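PDB 4I5J: Serine/threonine-protein phosphatase 2A regulatory subunit B'' subunit alpha from Homo sapiens, which binds calcium and serves as a regulatory B'' subunit of protein phosphatase 2A, where it might modulate the catalytic subunit's substrate selectivity, activity and cellular location. Local coordinates for residues 27-32 with 77-82; 87-92 with 107-112; 148-153 with 197-202; 211-216 with 231-236. All coordinates share one frame; numbering follows the deposited sequence.

All four contacts are partly buried. Contacts 1 and 2 lie in the N-terminal half, about 16 Å apart between centres. Contact 1, within a probably EF-hand-like region, pairs two loops through backbone bonds, whereas contact 2 ties a helix start to a later loop with two hydrogen bonds of one amide and aromatic rings. Contacts 3 and 4 adjoin each other and meet at the calcium-loaded EF-hand: Asp200 and Asp202 come from contact 3, Glu211 from contact 4. Contact 3, nearer the chain's centre, is dominated by an arginine at a helix end. The centre of contact 4 lies about 25 Å from the centre of the chain; there aromatic rings pack against aliphatic groups between helices 209-226 and 233-244.

Contact 1 (27-32 with 77-82); sequences SLEQED and SGKITS
Glu29 and Lys79 both set CG anti to the carbonyl carbon, beside the backbone N (chi1 -70° and -58°), and both chains then run extended, which lays them side by side and pointing the same way. Glu29 OE2 touches Lys79 CE at 3.1 Å, while Lys79 NZ stays 4.0 Å from Glu29 OE2, so any attraction between the charges is probably weak, short of a salt bridge. Ser27 OG lies along the lysine stem, 3.6 Å from Lys79 CB. The backbones do the holding. Leu28 N donates to Ile80 O at 2.8 Å, and Ile80 N returns the bond to Leu28 O at 2.7 Å. Leu28 O also receives a CA-H contact from Lys79 CA, at 3.3 Å. Beyond the pairing, Asp32 OD2 accepts from Glu29 N at 2.8 Å, met from above the carboxylate plane, and Asp32 N bonds to Glu29 O, closing the turn that precedes helix 34-43. Leu28 packs on helix 12-20, and Ile80 on Phe69 and Val72 of helix 54-72. A single antiparallel hydrogen-bonded pair, Leu28 with Ile80, joining two interhelical loops, resembles the short pairing between loops of paired EF-hands, consistent with this region's EF-hand family.

Contact 2 (87-92 with 107-112); sequences KSNFLQ and TDYFSY
Tyr109 OH donates to Asn89 OD1 at 2.6 Å, reaching the amide oxygen almost in line with its C=O bond (175°). The same amide uses its other end on the neighbouring residue: Asn89 ND2 gives a bent bond to Asp108 OD2 at 2.7 Å. Asp108 OD2 lies nearly in the Asn89 amide plane, but its own carboxylate is approached from above its plane. Both bonds depend on Asn89 holding CG between its backbone N and carbonyl carbon (chi1 66°), and together they fix the rotation of the amide. Asn89 sits at the N-cap position of helix 90-97, yet its side chain is spent across the contact and makes no capping bond. Just before it, Ser88 OG accepts from Phe90 N at 3.1 Å in an ST turn and also bonds to Ile85 O. Within this EF-hand-type region the contact thus fastens the start of helix 90-97 to the loop leading into helix 112-125. Phe90 follows with a T-shaped stack: its CD1 edge meets one face of Tyr109, 3.9 Å from Tyr109 CE1, with the ring planes 83° apart. Farther along the same ring, Phe90 CE1 reaches Phe110 CZ at 4.0 Å. Helix 54-72 touches Phe90 through Ile68 and Tyr109 through Thr71 and Val72, while Phe110 also packs on Leu94 and Leu97.

Contact 3 (148-153 with 197-202); sequences SRIIER and RCMDVD. With CA (calcium ion), chain B.
Arg153 gathers the carbonyls at the end of helix 189-199 with one guanidinium group. Its NE donates to Cys198 O at 2.6 Å, nearly straight (169°) and in the guanidinium plane. NH2 serves Arg197 O at 3.0 Å and also gives a bond to a water at 2.7 Å, which lies within hydrogen-bonding distance of Asp200 O. Bends at chi2 and chi3 bring the guanidinium to the helix end, where it supplies donors to carbonyls of the last turn, and Val201 CA lies over one guanidinium face, toward its rim. An alanine in place of Arg153 would probably leave Arg197 O and Cys198 O without these donors and the loop start less firmly held. Beside the polar bonds, Ile150 CD1 packs on Cys198 CB at 3.7 Å. Asp200 leaves its backbone away from 148-153; its OD1 binds the calcium ion at 2.3 Å, while Asp200 OD2 accepts from Gly205 N. Asp202 OD1 is a second ligand at 2.3 Å, and its OD2 accepts from a metal-bound water. Asp204, Val206 and Glu211 contribute the remaining protein ligands, making this the start of a calcium-loaded EF-hand loop following its entering helix.

Contact 4 (211-216 with 231-236); sequences ELEYFY and LPFHDL. With CA (calcium ion), chain B.
Phe233 leaves its backbone with CG anti to N (chi1 179°), a torsion that carries the ring from CB across to helix 209-226. Its CG lies 4.0 Å from Glu213 CG. One branch then runs past the tyrosine, Phe233 CD1 coming to 3.8 Å from Tyr216 CD2, with CE1 next lying 3.6 Å from Glu213 CA. The other branch, CD2 and CE2, passes under the Glu213 stem, and at the tip Phe233 CZ meets Glu213 CB at 3.5 Å. Glu213 CB thus sits over one ring face in a CH-pi contact, 19° off the normal. An alanine in place of Phe233 would probably open a gap beside Tyr216 and leave the Glu213 stem without its aromatic floor. Helix 209-226 is the exiting helix of the calcium-bound EF-hand: Glu211 leaves its backbone away from helix 233-244, and its carboxylate binds the calcium ion through OE1 and OE2, each at 2.4 Å. Five residues on, Tyr216 faces helix 233-244. Leu236 CD2 lies over the centre of its ring, 3.7 Å from the centroid, as a second CH-pi contact. At the rim, Tyr216 OH donates to Leu231 O, a bond modelled at 2.4 Å, a length too short to be trusted. Phe270 of helix 263-271 packs against both Tyr216 and Leu236.

Contact 1 (27-32 with 77-82)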
# COMPACT_ATOMS: atom_id res chain seq x y z
N SER A 27 -7.60 -3.61 -21.12
CA SER A 27 -7.24 -3.54 -19.70
C SER A 27 -8.40 -3.93 -18.79
O SER A 27 -9.57 -3.95 -19.21
CB SER A 27 -6.80 -2.12 -19.36
OG SER A 27 -7.89 -1.22 -19.52
N LEU A 28 -8.09 -4.26 -17.54
CA LEU A 28 -9.13 -4.60 -16.57
C LEU A 28 -9.19 -3.58 -15.43
O LEU A 28 -8.16 -3.16 -14.89
CB LEU A 28 -8.89 -5.99 -15.97
CG LEU A 28 -8.60 -7.15 -16.92
CD1 LEU A 28 -8.25 -8.42 -16.16
CD2 LEU A 28 -9.79 -7.36 -17.80
N GLU A 29 -10.40 -3.21 -15.06
CA GLU A 29 -10.60 -2.36 -13.90
C GLU A 29 -11.03 -3.22 -12.73
O GLU A 29 -11.37 -4.38 -12.92
CB GLU A 29 -11.67 -1.32 -14.21
CG GLU A 29 -11.16 -0.31 -15.22
CD GLU A 29 -12.21 0.67 -15.62
OE1 GLU A 29 -13.42 0.40 -15.40
OE2 GLU A 29 -11.83 1.72 -16.17
N GLN A 30 -11.02 -2.65 -11.53
CA GLN A 30 -11.40 -3.39 -10.33
C GLN A 30 -12.69 -4.16 -10.48
O GLN A 30 -12.74 -5.34 -10.10
CB GLN A 30 -11.46 -2.48 -9.10
CG GLN A 30 -10.08 -2.01 -8.67
CD GLN A 30 -10.01 -1.62 -7.19
OE1 GLN A 30 -10.99 -1.73 -6.47
NE2 GLN A 30 -8.84 -1.15 -6.74
N GLU A 31 -13.71 -3.52 -11.04
CA GLU A 31 -15.04 -4.16 -11.17
C GLU A 31 -15.00 -5.45 -12.00
O GLU A 31 -15.77 -6.38 -11.76
CB GLU A 31 -16.07 -3.19 -11.78
CG GLU A 31 -16.44 -1.99 -10.89
CD GLU A 31 -15.36 -0.88 -10.83
OE1 GLU A 31 -15.54 0.07 -10.03
OE2 GLU A 31 -14.35 -0.94 -11.56
N ASP A 32 -14.07 -5.50 -12.95
CA ASP A 32 -13.95 -6.64 -13.87
C ASP A 32 -13.53 -7.92 -13.15
O ASP A 32 -13.75 -9.01 -13.66
CB ASP A 32 -12.92 -6.32 -14.97
CG ASP A 32 -13.38 -5.21 -15.90
OD1 ASP A 32 -14.60 -5.09 -16.09
OD2 ASP A 32 -12.51 -4.48 -16.43
N SER A 77 -2.66 3.16 -12.55
CA SER A 77 -3.69 3.67 -13.45
C SER A 77 -5.11 3.21 -13.10
O SER A 77 -6.09 3.78 -13.58
CB SER A 77 -3.38 3.20 -14.88
OG SER A 77 -3.49 1.79 -14.97
N GLY A 78 -5.23 2.16 -12.29
CA GLY A 78 -6.54 1.58 -12.01
C GLY A 78 -7.00 0.67 -13.13
O GLY A 78 -8.12 0.17 -13.13
N LYS A 79 -6.11 0.45 -14.10
CA LYS A 79 -6.40 -0.41 -15.24
C LYS A 79 -5.25 -1.41 -15.44
O LYS A 79 -4.12 -1.03 -15.77
CB LYS A 79 -6.64 0.42 -16.51
CG LYS A 79 -7.79 1.44 -16.37
CD LYS A 79 -8.15 2.11 -17.69
CE LYS A 79 -9.33 3.07 -17.51
NZ LYS A 79 -9.60 3.93 -18.71
N ILE A 80 -5.53 -2.69 -15.21
CA ILE A 80 -4.50 -3.70 -15.34
C ILE A 80 -4.30 -4.12 -16.81
O ILE A 80 -5.25 -4.42 -17.52
CB ILE A 80 -4.78 -4.91 -14.42
CG1 ILE A 80 -4.44 -4.52 -12.98
CG2 ILE A 80 -3.99 -6.15 -14.84
CD1 ILE A 80 -4.76 -5.62 -11.96
N THR A 81 -3.04 -4.10 -17.25
CA THR A 81 -2.69 -4.47 -18.62
C THR A 81 -2.13 -5.89 -18.65
O THR A 81 -1.83 -6.48 -17.60
CB THR A 81 -1.59 -3.56 -19.17
OG1 THR A 81 -0.46 -3.60 -18.29
CG2 THR A 81 -2.08 -2.10 -19.29
N SER A 82 -1.98 -6.45 -19.84
CA SER A 82 -1.41 -7.79 -19.96
C SER A 82 0.05 -7.79 -19.51
O SER A 82 0.53 -8.79 -18.94
CB SER A 82 -1.52 -8.31 -21.39
OG SER A 82 -0.77 -7.47 -22.26

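Contact 2 (87-92 with 107-112)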
# COMPACT_ATOMS: atom_id res chain seq x y z
N LYS A 87 4.12 -9.71 -15.65
CA LYS A 87 5.21 -9.51 -14.67
C LYS A 87 4.85 -9.89 -13.23
O LYS A 87 5.68 -9.78 -12.33
CB LYS A 87 5.73 -8.08 -14.73
CG LYS A 87 6.44 -7.73 -16.04
CD LYS A 87 6.60 -6.23 -16.20
CE LYS A 87 7.24 -5.89 -17.55
NZ LYS A 87 7.44 -4.42 -17.73
N SER A 88 3.62 -10.36 -13.02
CA SER A 88 3.15 -10.72 -11.68
C SER A 88 3.02 -12.23 -11.53
O SER A 88 3.13 -12.97 -12.50
CB SER A 88 1.78 -10.08 -11.43
OG SER A 88 0.76 -10.84 -12.06
N ASN A 89 2.75 -12.70 -10.31
CA ASN A 89 2.45 -14.11 -10.10
C ASN A 89 0.95 -14.37 -9.99
O ASN A 89 0.54 -15.36 -9.38
CB ASN A 89 3.15 -14.65 -8.83
CG ASN A 89 2.61 -14.02 -7.55
OD1 ASN A 89 1.86 -13.05 -7.60
ND2 ASN A 89 2.99 -14.58 -6.40
N PHE A 90 0.13 -13.50 -10.57
CA PHE A 90 -1.32 -13.68 -10.39
C PHE A 90 -1.85 -14.94 -11.07
O PHE A 90 -2.58 -15.72 -10.48
CB PHE A 90 -2.13 -12.46 -10.85
CG PHE A 90 -3.61 -12.63 -10.60
CD1 PHE A 90 -4.10 -12.66 -9.29
CD2 PHE A 90 -4.50 -12.77 -11.65
CE1 PHE A 90 -5.46 -12.83 -9.03
CE2 PHE A 90 -5.86 -12.93 -11.41
CZ PHE A 90 -6.34 -12.97 -10.09
N LEU A 91 -1.49 -15.15 -12.33
CA LEU A 91 -2.03 -16.30 -13.03
C LEU A 91 -1.52 -17.57 -12.39
O LEU A 91 -2.29 -18.51 -12.20
CB LEU A 91 -1.71 -16.25 -14.52
CG LEU A 91 -2.42 -15.11 -15.27
CD1 LEU A 91 -2.18 -15.21 -16.77
CD2 LEU A 91 -3.91 -15.15 -14.96
N GLN A 92 -0.24 -17.60 -12.01
CA GLN A 92 0.30 -18.76 -11.27
C GLN A 92 -0.45 -18.98 -9.96
O GLN A 92 -0.74 -20.11 -9.58
CB GLN A 92 1.79 -18.59 -10.97
CG GLN A 92 2.32 -19.63 -10.02
CD GLN A 92 3.60 -19.20 -9.35
OE1 GLN A 92 4.06 -18.06 -9.52
NE2 GLN A 92 4.18 -20.10 -8.58
N THR A 107 -1.06 -17.25 0.32
CA THR A 107 -0.75 -16.04 1.05
C THR A 107 -0.63 -14.81 0.13
O THR A 107 -0.65 -13.68 0.60
CB THR A 107 0.54 -16.22 1.88
OG1 THR A 107 1.59 -16.66 1.01
CG2 THR A 107 0.34 -17.26 3.00
N ASP A 108 -0.49 -15.04 -1.18
CA ASP A 108 -0.61 -13.92 -2.10
C ASP A 108 -2.07 -13.75 -2.47
O ASP A 108 -2.72 -14.71 -2.86
CB ASP A 108 0.21 -14.14 -3.37
CG ASP A 108 1.70 -14.24 -3.09
OD1 ASP A 108 2.21 -13.53 -2.20
OD2 ASP A 108 2.37 -15.03 -3.79
N TYR A 109 -2.58 -12.52 -2.31
CA TYR A 109 -3.93 -12.12 -2.73
C TYR A 109 -5.06 -12.69 -1.90
O TYR A 109 -5.85 -11.93 -1.36
CB TYR A 109 -4.22 -12.42 -4.22
CG TYR A 109 -3.10 -12.02 -5.14
CD1 TYR A 109 -2.35 -13.00 -5.77
CD2 TYR A 109 -2.78 -10.68 -5.38
CE1 TYR A 109 -1.32 -12.68 -6.61
CE2 TYR A 109 -1.71 -10.34 -6.22
CZ TYR A 109 -0.98 -11.37 -6.82
OH TYR A 109 0.06 -11.13 -7.68
N PHE A 110 -5.14 -14.03 -1.81
CA PHE A 110 -6.39 -14.70 -1.45
C PHE A 110 -6.65 -15.07 -0.01
O PHE A 110 -7.79 -15.38 0.35
CB PHE A 110 -6.55 -15.97 -2.29
CG PHE A 110 -6.84 -15.68 -3.72
CD1 PHE A 110 -5.83 -15.70 -4.66
CD2 PHE A 110 -8.12 -15.33 -4.11
CE1 PHE A 110 -6.10 -15.39 -5.98
CE2 PHE A 110 -8.40 -15.03 -5.44
CZ PHE A 110 -7.39 -15.05 -6.37
N SER A 111 -5.60 -15.06 0.81
CA SER A 111 -5.68 -15.57 2.17
C SER A 111 -6.82 -14.97 2.93
O SER A 111 -6.95 -13.74 2.95
CB SER A 111 -4.40 -15.24 2.92
OG SER A 111 -4.54 -15.51 4.31
N TYR A 112 -7.64 -15.82 3.56
CA TYR A 112 -8.75 -15.32 4.36
C TYR A 112 -8.25 -14.74 5.67
O TYR A 112 -8.74 -13.69 6.12
CB TYR A 112 -9.82 -16.39 4.66
CG TYR A 112 -11.03 -15.74 5.28
CD1 TYR A 112 -12.00 -15.14 4.49
CD2 TYR A 112 -11.16 -15.65 6.67
CE1 TYR A 112 -13.10 -14.51 5.05
CE2 TYR A 112 -12.23 -15.03 7.23
CZ TYR A 112 -13.20 -14.46 6.43
OH TYR A 112 -14.28 -13.84 7.01

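Contact 3 (148-153 with 197-202)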
# COMPACT_ATOMS: atom_id res chain seq x y z
N SER A 148 2.03 13.26 12.04
CA SER A 148 0.86 13.97 11.55
C SER A 148 1.06 14.53 10.14
O SER A 148 0.09 14.75 9.40
CB SER A 148 0.47 15.10 12.49
OG SER A 148 1.21 16.27 12.18
N ARG A 149 2.32 14.78 9.78
CA ARG A 149 2.59 15.35 8.47
C ARG A 149 2.49 14.30 7.36
O ARG A 149 1.95 14.58 6.29
CB ARG A 149 3.93 16.09 8.45
CG ARG A 149 3.80 17.51 9.01
CD ARG A 149 5.15 18.20 9.27
NE ARG A 149 4.91 19.53 9.85
CZ ARG A 149 5.85 20.42 10.13
NH1 ARG A 149 7.13 20.16 9.90
NH2 ARG A 149 5.51 21.59 10.64
N ILE A 150 3.00 13.11 7.60
CA ILE A 150 2.82 12.04 6.63
C ILE A 150 1.32 11.65 6.53
O ILE A 150 0.82 11.44 5.43
CB ILE A 150 3.74 10.82 6.93
CG1 ILE A 150 4.08 10.09 5.63
CG2 ILE A 150 3.16 9.92 8.04
CD1 ILE A 150 4.98 10.92 4.67
N ILE A 151 0.61 11.64 7.65
CA ILE A 151 -0.82 11.27 7.63
C ILE A 151 -1.62 12.30 6.84
O ILE A 151 -2.47 11.95 6.02
CB ILE A 151 -1.40 11.13 9.06
CG1 ILE A 151 -0.70 10.00 9.83
CG2 ILE A 151 -2.91 10.93 9.02
CD1 ILE A 151 -0.87 8.62 9.25
N GLU A 152 -1.32 13.58 7.06
CA GLU A 152 -1.91 14.65 6.28
C GLU A 152 -1.65 14.44 4.80
O GLU A 152 -2.52 14.66 3.96
CB GLU A 152 -1.37 16.01 6.76
CG GLU A 152 -1.94 17.23 6.06
CD GLU A 152 -1.51 18.53 6.74
OE1 GLU A 152 -0.82 18.47 7.78
OE2 GLU A 152 -1.86 19.61 6.22
N ARG A 153 -0.45 13.97 4.47
CA ARG A 153 -0.14 13.67 3.07
C ARG A 153 -0.97 12.50 2.53
O ARG A 153 -1.44 12.53 1.39
CB ARG A 153 1.36 13.41 2.90
CG ARG A 153 2.24 14.66 3.08
CD ARG A 153 2.01 15.65 1.96
NE ARG A 153 2.33 15.02 0.68
CZ ARG A 153 1.73 15.31 -0.47
NH1 ARG A 153 0.78 16.24 -0.51
NH2 ARG A 153 2.09 14.68 -1.58
N ARG A 197 5.19 9.01 -2.91
CA ARG A 197 4.17 9.98 -3.30
C ARG A 197 3.74 10.84 -2.11
O ARG A 197 3.34 12.00 -2.27
CB ARG A 197 2.94 9.23 -3.82
CG ARG A 197 3.04 8.80 -5.25
CD ARG A 197 2.07 7.66 -5.54
NE ARG A 197 2.09 7.38 -6.97
CZ ARG A 197 1.08 7.65 -7.78
NH1 ARG A 197 -0.05 8.18 -7.30
NH2 ARG A 197 1.19 7.36 -9.07
N CYS A 198 3.75 10.25 -0.91
CA CYS A 198 3.39 11.04 0.27
C CYS A 198 4.48 12.06 0.60
O CYS A 198 4.18 13.20 0.96
CB CYS A 198 3.15 10.16 1.49
SG CYS A 198 1.68 9.16 1.36
N MET A 199 5.75 11.66 0.46
CA MET A 199 6.86 12.57 0.74
C MET A 199 7.09 13.60 -0.36
O MET A 199 7.61 14.69 -0.09
CB MET A 199 8.16 11.80 0.99
CG MET A 199 8.13 11.01 2.30
SD MET A 199 9.77 10.44 2.80
CE MET A 199 10.52 12.05 3.17
N ASP A 200 6.69 13.27 -1.58
CA ASP A 200 6.85 14.22 -2.68
C ASP A 200 5.78 15.30 -2.59
O ASP A 200 4.85 15.33 -3.40
CB ASP A 200 6.78 13.50 -4.03
CG ASP A 200 7.13 14.40 -5.20
OD1 ASP A 200 7.58 15.53 -4.96
OD2 ASP A 200 6.94 13.99 -6.36
N VAL A 201 5.91 16.18 -1.61
CA VAL A 201 4.88 17.18 -1.33
C VAL A 201 4.41 17.94 -2.58
O VAL A 201 3.21 18.03 -2.82
CB VAL A 201 5.35 18.19 -0.29
CG1 VAL A 201 4.29 19.28 -0.08
CG2 VAL A 201 5.69 17.48 1.01
N ASP A 202 5.34 18.47 -3.36
CA ASP A 202 4.97 19.29 -4.52
C ASP A 202 4.67 18.45 -5.76
O ASP A 202 4.30 18.97 -6.80
CB ASP A 202 6.04 20.35 -4.83
CG ASP A 202 7.40 19.75 -5.19
OD1 ASP A 202 7.47 18.54 -5.50
OD2 ASP A 202 8.42 20.48 -5.14
CA CA B . 9.17 17.15 -4.74
O HOH W 1 2.20 15.48 -4.20
O HOH W 2 10.58 19.10 -4.96

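Contact 4 (211-216 with 231-236)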
# COMPACT_ATOMS: atom_id res chain seq x y z
N GLU A 211 11.69 19.29 1.25
CA GLU A 211 10.61 18.35 1.53
C GLU A 211 11.07 17.41 2.64
O GLU A 211 10.33 17.15 3.59
CB GLU A 211 10.19 17.58 0.27
CG GLU A 211 9.38 18.46 -0.68
CD GLU A 211 9.23 17.88 -2.08
OE1 GLU A 211 10.09 17.07 -2.50
OE2 GLU A 211 8.26 18.27 -2.77
N LEU A 212 12.31 16.94 2.55
CA LEU A 212 12.89 16.19 3.65
C LEU A 212 12.84 16.94 5.00
O LEU A 212 12.48 16.36 6.04
CB LEU A 212 14.32 15.76 3.32
CG LEU A 212 14.48 14.79 2.14
CD1 LEU A 212 15.90 14.25 2.04
CD2 LEU A 212 13.52 13.66 2.23
N GLU A 213 13.19 18.23 5.00
CA GLU A 213 13.26 18.96 6.26
C GLU A 213 11.89 19.11 6.89
O GLU A 213 11.73 19.03 8.10
CB GLU A 213 13.88 20.36 6.09
CG GLU A 213 14.16 21.02 7.45
CD GLU A 213 14.48 22.49 7.34
OE1 GLU A 213 14.37 23.05 6.22
OE2 GLU A 213 14.84 23.09 8.37
N TYR A 214 10.90 19.33 6.03
CA TYR A 214 9.54 19.52 6.46
C TYR A 214 9.08 18.34 7.32
O TYR A 214 8.53 18.53 8.41
CB TYR A 214 8.66 19.65 5.23
CG TYR A 214 7.17 19.57 5.52
CD1 TYR A 214 6.49 20.66 6.05
CD2 TYR A 214 6.45 18.43 5.23
CE1 TYR A 214 5.15 20.61 6.30
CE2 TYR A 214 5.10 18.36 5.47
CZ TYR A 214 4.45 19.45 6.01
OH TYR A 214 3.10 19.40 6.25
N PHE A 215 9.33 17.12 6.86
CA PHE A 215 8.98 15.94 7.65
C PHE A 215 9.88 15.81 8.86
O PHE A 215 9.42 15.48 9.95
CB PHE A 215 9.02 14.66 6.81
CG PHE A 215 8.04 14.66 5.71
CD1 PHE A 215 6.69 14.46 5.97
CD2 PHE A 215 8.44 14.88 4.41
CE1 PHE A 215 5.77 14.49 4.95
CE2 PHE A 215 7.52 14.91 3.38
CZ PHE A 215 6.19 14.72 3.64
N TYR A 216 11.17 16.07 8.66
CA TYR A 216 12.12 15.86 9.76
C TYR A 216 11.91 16.86 10.90
O TYR A 216 12.15 16.55 12.06
CB TYR A 216 13.57 15.83 9.28
CG TYR A 216 14.55 15.50 10.40
CD1 TYR A 216 14.53 14.26 11.03
CD2 TYR A 216 15.47 16.43 10.85
CE1 TYR A 216 15.42 13.96 12.06
CE2 TYR A 216 16.36 16.14 11.87
CZ TYR A 216 16.33 14.91 12.48
OH TYR A 216 17.22 14.63 13.50
N LEU A 231 19.03 15.15 16.50
CA LEU A 231 20.17 15.32 15.61
C LEU A 231 19.87 16.39 14.55
O LEU A 231 18.84 16.32 13.87
CB LEU A 231 20.50 13.98 14.95
CG LEU A 231 21.83 13.77 14.24
CD1 LEU A 231 22.99 14.09 15.17
CD2 LEU A 231 21.91 12.33 13.75
N PRO A 232 20.74 17.40 14.41
CA PRO A 232 20.50 18.51 13.47
C PRO A 232 20.25 18.04 12.03
O PRO A 232 20.84 17.04 11.59
CB PRO A 232 21.78 19.35 13.55
CG PRO A 232 22.80 18.43 14.16
CD PRO A 232 22.05 17.53 15.07
N PHE A 233 19.38 18.76 11.31
CA PHE A 233 18.95 18.35 9.98
C PHE A 233 20.13 18.01 9.09
O PHE A 233 20.11 17.03 8.35
CB PHE A 233 18.10 19.45 9.32
CG PHE A 233 17.63 19.10 7.93
CD1 PHE A 233 17.00 17.89 7.69
CD2 PHE A 233 17.83 19.98 6.88
CE1 PHE A 233 16.57 17.57 6.40
CE2 PHE A 233 17.40 19.66 5.60
CZ PHE A 233 16.77 18.45 5.36
N HIS A 234 21.17 18.82 9.22
CA HIS A 234 22.37 18.74 8.43
C HIS A 234 23.05 17.38 8.52
O HIS A 234 23.40 16.78 7.51
CB HIS A 234 23.32 19.83 8.91
CG HIS A 234 24.21 20.38 7.86
ND1 HIS A 234 25.57 20.15 7.84
CD2 HIS A 234 23.95 21.17 6.79
CE1 HIS A 234 26.11 20.77 6.80
NE2 HIS A 234 25.15 21.39 6.15
N ASP A 235 23.28 16.90 9.74
CA ASP A 235 23.94 15.60 9.93
C ASP A 235 23.03 14.45 9.52
O ASP A 235 23.49 13.45 8.96
CB ASP A 235 24.38 15.42 11.38
CG ASP A 235 25.52 16.34 11.76
OD1 ASP A 235 26.68 16.03 11.42
OD2 ASP A 235 25.24 17.39 12.38
N LEU A 236 21.75 14.59 9.80
CA LEU A 236 20.81 13.52 9.44
C LEU A 236 20.71 13.38 7.93
O LEU A 236 20.75 12.27 7.41
CB LEU A 236 19.43 13.79 9.99
CG LEU A 236 18.49 12.70 9.47
CD1 LEU A 236 18.19 11.69 10.55
CD2 LEU A 236 17.25 13.33 8.87
CA CA B . 9.17 17.15 -4.74
O HOH W 2 10.58 19.10 -4.96